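Long-range contacts in hypothetical protein PurS (Thermus thermophilus, PDB 2DGB), which is a small alpha-beta protein of the PurS family, built round an antiparallel sheet that runs on into a second subunit: residues 7-13 with 70-76; 56-61 with 75-80; 2-6 with 47-53. The contacts are given in a common frame with arbitrary orientation. Residue numbers count along the deposited sequence, not the author numbering.

Contact 1 (7-13 with 70-76); sequences TLLIELK and PVMEVYA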
loop_
_atom_site.group_PDB
_atom_site.type_symbol
_atom_site.label_atom_id
_atom_site.label_comp_id
_atom_site.label_asym_id
_atom_site.label_seq_id
_atom_site.Cartn_x
_atom_site.Cartn_y
_atom_site.Cartn_z
ATOM N N THR A 7 1.528 8.726 -2.240
ATOM C CA THR A 7 1.106 7.361 -1.955
ATOM C C THR A 7 2.387 6.604 -1.609
ATOM O O THR A 7 3.172 6.245 -2.494
ATOM C CB THR A 7 0.440 6.696 -3.171
ATOM O OG1 THR A 7 -0.723 7.442 -3.546
ATOM C CG2 THR A 7 0.014 5.267 -2.824
ATOM N N LEU A 8 2.599 6.389 -0.316
ATOM C CA LEU A 8 3.788 5.701 0.172
ATOM C C LEU A 8 3.518 4.276 0.616
ATOM O O LEU A 8 2.642 4.025 1.445
ATOM C CB LEU A 8 4.398 6.461 1.351
ATOM C CG LEU A 8 5.309 7.660 1.090
ATOM C CD1 LEU A 8 5.333 8.552 2.319
ATOM C CD2 LEU A 8 6.712 7.182 0.744
ATOM N N LEU A 9 4.287 3.346 0.069
ATOM C CA LEU A 9 4.155 1.950 0.446
ATOM C C LEU A 9 5.296 1.648 1.417
ATOM O O LEU A 9 6.439 2.030 1.172
ATOM C CB LEU A 9 4.279 1.049 -0.782
ATOM C CG LEU A 9 3.282 1.274 -1.918
ATOM C CD1 LEU A 9 3.539 0.249 -3.010
ATOM C CD2 LEU A 9 1.852 1.151 -1.394
ATOM N N ILE A 10 4.979 0.993 2.529
ATOM C CA ILE A 10 5.997 0.623 3.505
ATOM C C ILE A 10 5.856 -0.879 3.683
ATOM O O ILE A 10 4.876 -1.372 4.249
ATOM C CB ILE A 10 5.796 1.376 4.846
ATOM C CG1 ILE A 10 5.978 2.887 4.614
ATOM C CG2 ILE A 10 6.796 0.886 5.873
ATOM C CD1 ILE A 10 5.753 3.754 5.851
ATOM N N GLU A 11 6.833 -1.613 3.170
ATOM C CA GLU A 11 6.772 -3.059 3.234
ATOM C C GLU A 11 8.009 -3.643 3.901
ATOM O O GLU A 11 9.032 -2.973 4.046
ATOM C CB GLU A 11 6.614 -3.615 1.815
ATOM C CG GLU A 11 5.646 -2.797 0.950
ATOM C CD GLU A 11 5.415 -3.391 -0.434
ATOM O OE1 GLU A 11 6.360 -3.959 -1.015
ATOM O OE2 GLU A 11 4.283 -3.277 -0.946
ATOM N N LEU A 12 7.891 -4.901 4.300
ATOM C CA LEU A 12 8.972 -5.626 4.951
ATOM C C LEU A 12 10.038 -5.999 3.933
ATOM O O LEU A 12 9.716 -6.328 2.797
ATOM C CB LEU A 12 8.421 -6.908 5.572
ATOM C CG LEU A 12 7.267 -6.720 6.555
ATOM C CD1 LEU A 12 6.674 -8.067 6.913
ATOM C CD2 LEU A 12 7.774 -5.999 7.785
ATOM N N LYS A 13 11.304 -5.951 4.333
ATOM C CA LYS A 13 12.373 -6.335 3.421
ATOM C C LYS A 13 12.244 -7.836 3.201
ATOM O O LYS A 13 11.723 -8.554 4.064
ATOM C CB LYS A 13 13.742 -6.018 4.024
ATOM C CG LYS A 13 14.075 -4.536 4.058
ATOM C CD LYS A 13 15.507 -4.292 4.526
ATOM C CE LYS A 13 15.820 -2.803 4.600
ATOM N NZ LYS A 13 17.209 -2.547 5.079
ATOM N N PRO A 70 14.339 1.301 9.312
ATOM C CA PRO A 70 15.533 1.211 8.463
ATOM C C PRO A 70 16.102 -0.188 8.250
ATOM O O PRO A 70 16.553 -0.527 7.158
ATOM C CB PRO A 70 16.524 2.135 9.166
ATOM C CG PRO A 70 16.152 1.976 10.603
ATOM C CD PRO A 70 14.637 2.039 10.553
ATOM N N VAL A 71 16.071 -1.011 9.290
ATOM C CA VAL A 71 16.624 -2.347 9.179
ATOM C C VAL A 71 15.659 -3.414 8.670
ATOM O O VAL A 71 16.077 -4.365 8.015
ATOM C CB VAL A 71 17.193 -2.809 10.534
ATOM C CG1 VAL A 71 17.746 -4.218 10.409
ATOM C CG2 VAL A 71 18.284 -1.846 10.995
HETATM N N MSE A 72 14.370 -3.249 8.936
HETATM C CA MSE A 72 13.407 -4.263 8.534
HETATM C C MSE A 72 12.384 -3.935 7.465
HETATM O O MSE A 72 11.665 -4.822 7.019
HETATM C CB MSE A 72 12.674 -4.761 9.766
HETATM C CG MSE A 72 13.565 -5.520 10.713
HETATM SE SE MSE A 72 12.575 -5.984 12.277
HETATM C CE MSE A 72 11.238 -7.117 11.457
ATOM N N GLU A 73 12.308 -2.675 7.061
ATOM C CA GLU A 73 11.354 -2.275 6.043
ATOM C C GLU A 73 12.014 -1.418 4.978
ATOM O O GLU A 73 13.136 -0.944 5.143
ATOM C CB GLU A 73 10.214 -1.463 6.662
ATOM C CG GLU A 73 9.409 -2.175 7.725
ATOM C CD GLU A 73 8.349 -1.278 8.320
ATOM O OE1 GLU A 73 8.695 -0.173 8.781
ATOM O OE2 GLU A 73 7.172 -1.672 8.325
ATOM N N VAL A 74 11.288 -1.230 3.886
ATOM C CA VAL A 74 11.725 -0.399 2.779
ATOM C C VAL A 74 10.484 0.389 2.381
ATOM O O VAL A 74 9.361 -0.108 2.512
ATOM C CB VAL A 74 12.192 -1.239 1.569
ATOM C CG1 VAL A 74 13.465 -2.005 1.921
ATOM C CG2 VAL A 74 11.093 -2.195 1.148
ATOM N N TYR A 75 10.671 1.620 1.924
ATOM C CA TYR A 75 9.530 2.420 1.508
ATOM C C TYR A 75 9.649 2.676 0.023
ATOM O O TYR A 75 10.734 2.572 -0.550
ATOM C CB TYR A 75 9.484 3.754 2.268
ATOM C CG TYR A 75 10.649 4.684 1.988
ATOM C CD1 TYR A 75 10.617 5.590 0.925
ATOM C CD2 TYR A 75 11.785 4.657 2.791
ATOM C CE1 TYR A 75 11.695 6.451 0.674
ATOM C CE2 TYR A 75 12.865 5.506 2.550
ATOM C CZ TYR A 75 12.815 6.399 1.498
ATOM O OH TYR A 75 13.888 7.249 1.296
ATOM N N ALA A 76 8.528 3.003 -0.599
ATOM C CA ALA A 76 8.515 3.291 -2.021
ATOM C C ALA A 76 7.449 4.341 -2.298
ATOM O O ALA A 76 6.301 4.191 -1.870
ATOM C CB ALA A 76 8.216 2.021 -2.808
#
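A beta sheet earns its stability by pairing backbone donors with backbone acceptors, and the join between 7-13 and 70-76 shows the bookkeeping clearly. The two strands run antiparallel, at 156° with axes 4.6 Å apart. L9 and A76 form one hydrogen-bonded pair, with L9 N to A76 O and A76 N to L9 O both 2.9 Å; E11 and V74 form the next, with E11 N to V74 O at 3.0 Å and V74 N to E11 O at 2.9 Å. Between them I10 and Y75 make a non-hydrogen-bonded pair, and the backbone of I10 bonds instead to K42 on strand 37-49, so the central strand is satisfied from both flanks. Carbonyls also receive CA-H...O contacts, the shortest from Y75 CA to L9 O at 3.1 Å.

Beyond the strand end the pairing continues in the turn. K13 N donates to M72 O (2.9 Å), and the extended K13 side chain reaches along 70-74 until its NZ donates to P70 O at 3.0 Å. E73 has its own partner: its OE1 accepts from the backbone N of N69, whose side chain in turn accepts from M72 N. T7 OG1 is hydrogen-bonded to E45 OE1 on strand 37-49.

I10 and Y75 share the face covered by helix 53-67, where L8 CD2 also lies 4.2 Å from Y75 CD1. L9, E11, V74 and A76 share the other face, on which L9 packs against L9 of the second subunit. Such alternate bonding of a middle strand to two neighbours is the hallmark of an antiparallel sheet, here with strand order 2-1-3 and the first strand at its centre.

Contact 2 (56-61 with 75-80); sequences AEEKAK and YALEAL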
loop_
_atom_site.group_PDB
_atom_site.type_symbol
_atom_site.label_atom_id
_atom_site.label_comp_id
_atom_site.label_asym_id
_atom_site.label_seq_id
_atom_site.Cartn_x
_atom_site.Cartn_y
_atom_site.Cartn_z
ATOM N N ALA A 56 8.256 18.573 -3.056
ATOM C CA ALA A 56 7.218 17.667 -2.573
ATOM C C ALA A 56 7.709 16.222 -2.686
ATOM O O ALA A 56 7.460 15.394 -1.807
ATOM C CB ALA A 56 5.935 17.854 -3.381
ATOM N N GLU A 57 8.402 15.923 -3.781
ATOM C CA GLU A 57 8.940 14.589 -4.005
ATOM C C GLU A 57 9.954 14.312 -2.905
ATOM O O GLU A 57 9.985 13.223 -2.324
ATOM C CB GLU A 57 9.621 14.514 -5.377
ATOM C CG GLU A 57 10.459 13.254 -5.603
ATOM C CD GLU A 57 9.647 12.052 -6.056
ATOM O OE1 GLU A 57 10.203 10.933 -6.055
ATOM O OE2 GLU A 57 8.465 12.219 -6.424
ATOM N N GLU A 58 10.771 15.320 -2.610
ATOM C CA GLU A 58 11.794 15.207 -1.584
ATOM C C GLU A 58 11.175 14.983 -0.217
ATOM O O GLU A 58 11.661 14.156 0.561
ATOM C CB GLU A 58 12.657 16.470 -1.546
ATOM C CG GLU A 58 13.825 16.379 -0.586
ATOM C CD GLU A 58 14.693 17.621 -0.614
ATOM O OE1 GLU A 58 15.801 17.592 -0.037
ATOM O OE2 GLU A 58 14.261 18.625 -1.213
ATOM N N LYS A 59 10.114 15.732 0.084
ATOM C CA LYS A 59 9.434 15.589 1.367
ATOM C C LYS A 59 8.776 14.219 1.466
ATOM O O LYS A 59 8.787 13.591 2.526
ATOM C CB LYS A 59 8.363 16.665 1.541
ATOM C CG LYS A 59 8.905 18.064 1.767
ATOM C CD LYS A 59 7.769 19.041 2.030
ATOM C CE LYS A 59 8.287 20.385 2.506
ATOM N NZ LYS A 59 7.163 21.250 2.961
ATOM N N ALA A 60 8.191 13.758 0.364
ATOM C CA ALA A 60 7.535 12.453 0.360
ATOM C C ALA A 60 8.528 11.345 0.724
ATOM O O ALA A 60 8.245 10.500 1.572
ATOM C CB ALA A 60 6.930 12.177 -0.998
ATOM N N LYS A 61 9.690 11.351 0.078
ATOM C CA LYS A 61 10.700 10.339 0.353
ATOM C C LYS A 61 11.288 10.485 1.757
ATOM O O LYS A 61 11.744 9.501 2.347
ATOM C CB LYS A 61 11.819 10.396 -0.691
ATOM C CG LYS A 61 11.344 10.214 -2.133
ATOM C CD LYS A 61 12.368 9.462 -2.980
ATOM C CE LYS A 61 13.749 10.112 -2.936
ATOM N NZ LYS A 61 13.747 11.495 -3.487
ATOM N N TYR A 75 10.671 1.620 1.924
ATOM C CA TYR A 75 9.530 2.420 1.508
ATOM C C TYR A 75 9.649 2.676 0.023
ATOM O O TYR A 75 10.734 2.572 -0.550
ATOM C CB TYR A 75 9.484 3.754 2.268
ATOM C CG TYR A 75 10.649 4.684 1.988
ATOM C CD1 TYR A 75 10.617 5.590 0.925
ATOM C CD2 TYR A 75 11.785 4.657 2.791
ATOM C CE1 TYR A 75 11.695 6.451 0.674
ATOM C CE2 TYR A 75 12.865 5.506 2.550
ATOM C CZ TYR A 75 12.815 6.399 1.498
ATOM O OH TYR A 75 13.888 7.249 1.296
ATOM N N ALA A 76 8.528 3.003 -0.599
ATOM C CA ALA A 76 8.515 3.291 -2.021
ATOM C C ALA A 76 7.449 4.341 -2.298
ATOM O O ALA A 76 6.301 4.191 -1.870
ATOM C CB ALA A 76 8.216 2.021 -2.808
ATOM N N LEU A 77 7.833 5.411 -2.987
ATOM C CA LEU A 77 6.876 6.456 -3.331
ATOM C C LEU A 77 6.166 5.953 -4.583
ATOM O O LEU A 77 6.679 6.089 -5.695
ATOM C CB LEU A 77 7.601 7.777 -3.615
ATOM C CG LEU A 77 6.719 8.994 -3.925
ATOM C CD1 LEU A 77 5.631 9.149 -2.859
ATOM C CD2 LEU A 77 7.589 10.241 -3.999
ATOM N N GLU A 78 4.998 5.353 -4.386
ATOM C CA GLU A 78 4.218 4.785 -5.477
ATOM C C GLU A 78 3.612 5.827 -6.420
ATOM O O GLU A 78 3.487 5.584 -7.620
ATOM C CB GLU A 78 3.116 3.900 -4.900
ATOM C CG GLU A 78 2.284 3.155 -5.926
ATOM C CD GLU A 78 3.102 2.171 -6.743
ATOM O OE1 GLU A 78 4.128 1.675 -6.226
ATOM O OE2 GLU A 78 2.708 1.882 -7.895
ATOM N N ALA A 79 3.227 6.978 -5.872
ATOM C CA ALA A 79 2.642 8.048 -6.674
ATOM C C ALA A 79 2.730 9.378 -5.933
ATOM O O ALA A 79 2.928 9.408 -4.719
ATOM C CB ALA A 79 1.186 7.730 -7.000
ATOM N N LEU A 80 2.581 10.471 -6.675
ATOM C CA LEU A 80 2.633 11.810 -6.104
ATOM C C LEU A 80 1.895 12.761 -7.045
ATOM O O LEU A 80 2.213 12.853 -8.232
ATOM C CB LEU A 80 4.083 12.272 -5.942
ATOM C CG LEU A 80 4.287 13.679 -5.371
ATOM C CD1 LEU A 80 3.893 13.699 -3.903
ATOM C CD2 LEU A 80 5.735 14.098 -5.535
#
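L77, K61 and L80 lose the most surface when helix residues 56-61 settle on strand residues 75-80, and they illustrate how a helix docks on a sheet through a few well-placed side chains. L77 is the foremost: its CD2 lies 3.6 Å from A60 CB and 4.2 Å from K61 CG, and the carboxylate atom E57 OE2 approaches L77 CD2 to 3.2 Å. L80 works one step further along, placing CD2 4.3 Å from A56 CB and CD1 4.5 Å from A60 CB, with E57 OE2 3.4 Å from L80 CD2. K61 contributes the base of its side chain, its CB standing 4.2 Å from Y75 CE1, while the amino group is turned off from the strand.

The small residues A56 and A60 lie one helical turn apart, joined by the bond from A60 N to A56 O (2.8 Å), and both point toward the strand, so there is room for the two leucines. In a regular strand residues three apart would face opposite sides. Here E78 and A79 both lie across from T7 in a classic beta bulge, which brings L77 and L80 onto the helix side together, where both also touch A6 of strand 3-12.

The axes stand 9.3 Å apart at 140°. Helix 53-67 is the connection of a split beta-alpha-beta unit, crossing the central strand 3-12 to join the parallel outer strands 37-49 and 73-83.

Contact 3 (2-6 with 47-53); sequences PRYQA and VFPAENL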
loop_
_atom_site.group_PDB
_atom_site.type_symbol
_atom_site.label_atom_id
_atom_site.label_comp_id
_atom_site.label_asym_id
_atom_site.label_seq_id
_atom_site.Cartn_x
_atom_site.Cartn_y
_atom_site.Cartn_z
ATOM N N PRO A 2 2.209 24.712 -2.742
ATOM C CA PRO A 2 0.843 24.167 -2.922
ATOM C C PRO A 2 0.662 22.866 -2.141
ATOM O O PRO A 2 1.507 22.510 -1.328
ATOM C CB PRO A 2 0.647 23.948 -4.417
ATOM C CG PRO A 2 2.077 23.765 -4.884
ATOM C CD PRO A 2 2.911 24.740 -4.037
ATOM N N ARG A 3 -0.443 22.166 -2.386
ATOM C CA ARG A 3 -0.725 20.913 -1.690
ATOM C C ARG A 3 -0.475 19.689 -2.572
ATOM O O ARG A 3 -0.694 19.733 -3.782
ATOM C CB ARG A 3 -2.176 20.889 -1.199
ATOM C CG ARG A 3 -2.486 21.820 -0.042
ATOM C CD ARG A 3 -3.817 21.412 0.571
ATOM N NE ARG A 3 -4.773 21.150 -0.489
ATOM C CZ ARG A 3 -5.762 20.270 -0.424
ATOM N NH1 ARG A 3 -5.951 19.545 0.668
ATOM N NH2 ARG A 3 -6.544 20.099 -1.478
ATOM N N TYR A 4 -0.040 18.593 -1.949
ATOM C CA TYR A 4 0.259 17.353 -2.667
ATOM C C TYR A 4 -0.216 16.114 -1.909
ATOM O O TYR A 4 -0.419 16.149 -0.698
ATOM C CB TYR A 4 1.775 17.222 -2.874
ATOM C CG TYR A 4 2.412 18.401 -3.575
ATOM C CD1 TYR A 4 2.609 18.395 -4.952
ATOM C CD2 TYR A 4 2.779 19.542 -2.860
ATOM C CE1 TYR A 4 3.154 19.501 -5.608
ATOM C CE2 TYR A 4 3.318 20.650 -3.502
ATOM C CZ TYR A 4 3.501 20.624 -4.875
ATOM O OH TYR A 4 4.006 21.734 -5.516
ATOM N N GLN A 5 -0.392 15.017 -2.628
ATOM C CA GLN A 5 -0.780 13.775 -1.990
ATOM C C GLN A 5 0.213 12.726 -2.453
ATOM O O GLN A 5 0.393 12.506 -3.650
ATOM C CB GLN A 5 -2.197 13.340 -2.367
ATOM C CG GLN A 5 -2.619 12.071 -1.621
ATOM C CD GLN A 5 -3.932 11.500 -2.111
ATOM O OE1 GLN A 5 -4.937 12.201 -2.190
ATOM N NE2 GLN A 5 -3.932 10.212 -2.436
ATOM N N ALA A 6 0.871 12.098 -1.491
ATOM C CA ALA A 6 1.857 11.075 -1.787
ATOM C C ALA A 6 1.315 9.716 -1.381
ATOM O O ALA A 6 0.688 9.579 -0.327
ATOM C CB ALA A 6 3.150 11.368 -1.033
ATOM N N VAL A 47 -1.444 13.779 2.528
ATOM C CA VAL A 47 -1.719 15.092 1.948
ATOM C C VAL A 47 -0.865 16.047 2.774
ATOM O O VAL A 47 -0.974 16.094 4.010
ATOM C CB VAL A 47 -3.215 15.471 2.079
ATOM C CG1 VAL A 47 -3.449 16.887 1.560
ATOM C CG2 VAL A 47 -4.069 14.467 1.300
ATOM N N PHE A 48 -0.003 16.799 2.093
ATOM C CA PHE A 48 0.905 17.711 2.767
ATOM C C PHE A 48 1.316 18.859 1.843
ATOM O O PHE A 48 1.179 18.758 0.626
ATOM C CB PHE A 48 2.149 16.939 3.192
ATOM C CG PHE A 48 2.974 16.451 2.032
ATOM C CD1 PHE A 48 4.142 17.114 1.667
ATOM C CD2 PHE A 48 2.566 15.349 1.285
ATOM C CE1 PHE A 48 4.896 16.687 0.571
ATOM C CE2 PHE A 48 3.311 14.913 0.183
ATOM C CZ PHE A 48 4.479 15.586 -0.172
ATOM N N PRO A 49 1.860 19.949 2.414
ATOM C CA PRO A 49 2.298 21.128 1.656
ATOM C C PRO A 49 3.763 21.098 1.230
ATOM O O PRO A 49 4.598 20.445 1.868
ATOM C CB PRO A 49 2.037 22.261 2.636
ATOM C CG PRO A 49 2.499 21.646 3.915
ATOM C CD PRO A 49 1.876 20.243 3.861
ATOM N N ALA A 50 4.069 21.825 0.157
ATOM C CA ALA A 50 5.436 21.913 -0.355
ATOM C C ALA A 50 5.541 23.090 -1.326
ATOM O O ALA A 50 4.555 23.476 -1.949
ATOM C CB ALA A 50 5.826 20.611 -1.058
ATOM N N GLU A 51 6.740 23.649 -1.454
ATOM C CA GLU A 51 6.970 24.791 -2.336
ATOM C C GLU A 51 6.720 24.456 -3.799
ATOM O O GLU A 51 6.177 25.272 -4.554
ATOM C CB GLU A 51 8.406 25.293 -2.168
ATOM C CG GLU A 51 8.674 26.032 -0.863
ATOM C CD GLU A 51 8.171 27.468 -0.894
ATOM O OE1 GLU A 51 8.342 28.135 -1.943
ATOM O OE2 GLU A 51 7.620 27.934 0.127
ATOM N N ASN A 52 7.120 23.255 -4.196
ATOM C CA ASN A 52 6.947 22.813 -5.570
ATOM C C ASN A 52 6.985 21.296 -5.640
ATOM O O ASN A 52 7.190 20.628 -4.628
ATOM C CB ASN A 52 8.050 23.399 -6.449
ATOM C CG ASN A 52 9.439 23.083 -5.924
ATOM O OD1 ASN A 52 9.850 21.920 -5.871
ATOM N ND2 ASN A 52 10.167 24.119 -5.527
ATOM N N LEU A 53 6.795 20.759 -6.838
ATOM C CA LEU A 53 6.792 19.316 -7.035
ATOM C C LEU A 53 8.104 18.662 -6.634
ATOM O O LEU A 53 8.106 17.577 -6.050
ATOM C CB LEU A 53 6.487 18.980 -8.496
ATOM C CG LEU A 53 6.255 17.493 -8.773
ATOM C CD1 LEU A 53 4.999 17.036 -8.053
ATOM C CD2 LEU A 53 6.121 17.259 -10.276
#
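Strand residues 3-6 and 47-49 run antiparallel at 140°, their axes 4.6 Å apart. Y4 and F48 are the hydrogen-bonded pair: Y4 N donates to F48 O and F48 N to Y4 O, each over 2.9 Å. R3 with P49 and Q5 with V47 are non-hydrogen-bonded pairs on either side of it. The lack of an amide hydrogen on P49 therefore costs this pairing nothing; the next bond runs from A50 N to P2 O (3.0 Å), after which the chain turns toward helix 53-67. N52 starts that helix as its N-cap, with OD1 accepting from E55 N.

The corner between strand 37-49 and helix 53-67 is here filled by the ring of Y4, on the helix-covered face of the antiparallel sheet, where the first strand lies between the other two. Y4, the residue most covered, places CE2 3.5 Å from A50 CB and CE1 3.9 Å from L53 CD1, so the turn of 50-53 bends round its ring. F48 lies next to it, taking Y4 CB over one face of its ring and A6 CB at the edge, 3.8 Å from F48 CE2.

On the opposite face Q5 CG rests 4.0 Å from V47 CG2, while Q5 NE2 donates to E45. R3 NH1 passes 3.8 Å from V47 CG1 and forms a salt bridge with E36 of the second subunit; V47 pairs antiparallel with a strand of that subunit, which carries the sheet across the interface.

In the fold
Contacts 1 and 3 use successive parts of strand 3-12, pairing it with a different outer strand at each end, about 21 Å apart between centres. Both are governed by backbone hydrogen bonds and both touch the second subunit, but contact 1 lies near the centre of the chain whereas contact 3 is peripheral, its centre about 18 Å from that of the chain. Contact 2 differs in kind: helix meets strand through apolar side chains, with no clear hydrogen bond between its segments. It shares Y75 and A76 with contact 1, and A56 ties it to contact 3 by packing on Y4 and A50. All three are partly buried, mixing covered and solvent-facing residues.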